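Local coordinates for protein inhibitor from Tityus obscurus scorpion venom (TopI1) (Tityus, PDB 6MRQ) that probably inhibits a partner protein, with which it is found in complex, as a small disulfide-rich scorpion venom peptide with a cystine-stabilised alpha/beta fold, at residues Cys22-Gly25 / Ile26-Met30. Residues are numbered along the deposited sequence; the frame is centred on the assembly and turned at random.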
loop_
_atom_site.group_PDB
_atom_site.type_symbol
_atom_site.label_atom_id
_atom_site.label_comp_id
_atom_site.label_asym_id
_atom_site.label_seq_id
_atom_site.Cartn_x
_atom_site.Cartn_y
_atom_site.Cartn_z
ATOM N N CYS B 22 2.405 -20.642 0.421
ATOM C CA CYS B 22 1.212 -20.398 1.221
ATOM C C CYS B 22 1.560 -20.753 2.660
ATOM O O CYS B 22 1.802 -21.920 2.969
ATOM C CB CYS B 22 0.047 -21.258 0.737
ATOM S SG CYS B 22 -1.448 -20.978 1.685
ATOM N N GLU B 23 1.573 -19.753 3.539
ATOM C CA GLU B 23 2.054 -19.951 4.898
ATOM C C GLU B 23 1.245 -19.076 5.835
ATOM O O GLU B 23 0.876 -17.954 5.478
ATOM C CB GLU B 23 3.539 -19.587 4.988
ATOM C CG GLU B 23 4.200 -19.835 6.322
ATOM C CD GLU B 23 5.665 -19.430 6.297
ATOM O OE1 GLU B 23 5.944 -18.213 6.231
ATOM O OE2 GLU B 23 6.525 -20.328 6.307
ATOM N N PHE B 24 0.979 -19.592 7.034
ATOM C CA PHE B 24 0.157 -18.890 8.022
ATOM C C PHE B 24 -1.168 -18.448 7.407
ATOM O O PHE B 24 -1.720 -17.402 7.762
ATOM C CB PHE B 24 0.908 -17.707 8.637
ATOM C CG PHE B 24 2.284 -18.053 9.148
ATOM C CD1 PHE B 24 2.575 -19.321 9.619
ATOM C CD2 PHE B 24 3.291 -17.105 9.147
ATOM C CE1 PHE B 24 3.846 -19.625 10.081
ATOM C CE2 PHE B 24 4.556 -17.408 9.611
ATOM C CZ PHE B 24 4.832 -18.666 10.079
ATOM N N GLY B 25 -1.670 -19.240 6.461
ATOM C CA GLY B 25 -2.957 -19.003 5.846
ATOM C C GLY B 25 -2.968 -18.020 4.699
ATOM O O GLY B 25 -4.040 -17.781 4.126
ATOM N N ILE B 26 -1.825 -17.450 4.325
ATOM C CA ILE B 26 -1.813 -16.370 3.348
ATOM C C ILE B 26 -0.710 -16.565 2.320
ATOM O O ILE B 26 0.239 -17.327 2.511
ATOM C CB ILE B 26 -1.695 -14.974 4.014
ATOM C CG1 ILE B 26 -0.318 -14.796 4.653
ATOM C CG2 ILE B 26 -2.787 -14.783 5.053
ATOM C CD1 ILE B 26 -0.081 -13.389 5.202
ATOM N N CYS B 27 -0.852 -15.856 1.212
ATOM C CA CYS B 27 0.105 -15.938 0.122
ATOM C C CYS B 27 1.335 -15.103 0.437
ATOM O O CYS B 27 1.224 -13.929 0.802
ATOM C CB CYS B 27 -0.551 -15.424 -1.153
ATOM S SG CYS B 27 -1.883 -16.463 -1.734
ATOM N N LYS B 28 2.509 -15.705 0.269
ATOM C CA LYS B 28 3.788 -15.055 0.549
ATOM C C LYS B 28 4.651 -15.111 -0.705
ATOM O O LYS B 28 5.343 -16.097 -0.963
ATOM C CB LYS B 28 4.476 -15.712 1.744
ATOM C CG LYS B 28 3.720 -15.504 3.039
ATOM C CD LYS B 28 4.593 -15.735 4.246
ATOM C CE LYS B 28 3.834 -15.439 5.527
ATOM N NZ LYS B 28 4.695 -15.630 6.712
ATOM N N CYS B 29 4.602 -14.038 -1.488
ATOM C CA CYS B 29 5.505 -13.853 -2.620
ATOM C C CYS B 29 6.020 -12.417 -2.632
ATOM O O CYS B 29 6.050 -11.751 -3.675
ATOM C CB CYS B 29 4.837 -14.231 -3.944
ATOM S SG CYS B 29 3.391 -13.219 -4.334
ATOM N N MET B 30 6.386 -11.917 -1.447
ATOM C CA MET B 30 6.977 -10.601 -1.211
ATOM C C MET B 30 6.021 -9.416 -1.300
ATOM O O MET B 30 6.107 -8.506 -0.471
ATOM C CB MET B 30 8.214 -10.371 -2.081
ATOM C CG MET B 30 9.353 -11.323 -1.746
ATOM S SD MET B 30 11.006 -10.645 -1.916
ATOM C CE MET B 30 11.115 -10.501 -3.693
#
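Lys-28 reaches back along the beta hairpin to Glu-23 and closes a salt bridge beside the turn, its NZ 2.9 Å from Glu-23 OE1. The oxygen receives it on the anti lone pair, the one facing away from OE2. That second oxygen pairs with Lys-21, so the carboxylate is gripped by two lysines and probably kept ionised. With CG anti to the backbone N (chi1 -176°), the extended Glu-23 chain is met at a slant by the equally extended lysine chain, CD lying 4.1 Å from Glu-23 CB. The same ammonium group touches the Phe-24 ring at CD2, 3.2 Å away, approaching obliquely, while Glu-23 CG sits over the centre of one ring face. Acid, ring and lysine thus form one compact cluster.

The hairpin that carries this cluster illustrates a two-residue type I' turn, with Phe-24 and Gly-25 at its corners, both at positive phi. The pair Glu-23 and Ile-26 is hydrogen-bonded both ways: Glu-23 N to Ile-26 O at 3.0 Å, in the carbonyl plane, and Ile-26 N to Glu-23 O, where the donor stands well above that plane. Ile-26 CG1, set between its backbone N and carbonyl carbon (chi1 68°), rests 3.5 Å from Glu-23 O.

Cys-22 and Cys-27 occupy the other face as a non-hydrogen-bonded pair. Cys-22 is disulfide-bonded to Cys-5, whereas the Cys-27 and Cys-29 disulfides tie strand 26-28 and its continuation to Cys-11, just before helix 12-15, and to Cys-15 within it, the cystine-stabilised alpha/beta arrangement of scorpion toxins.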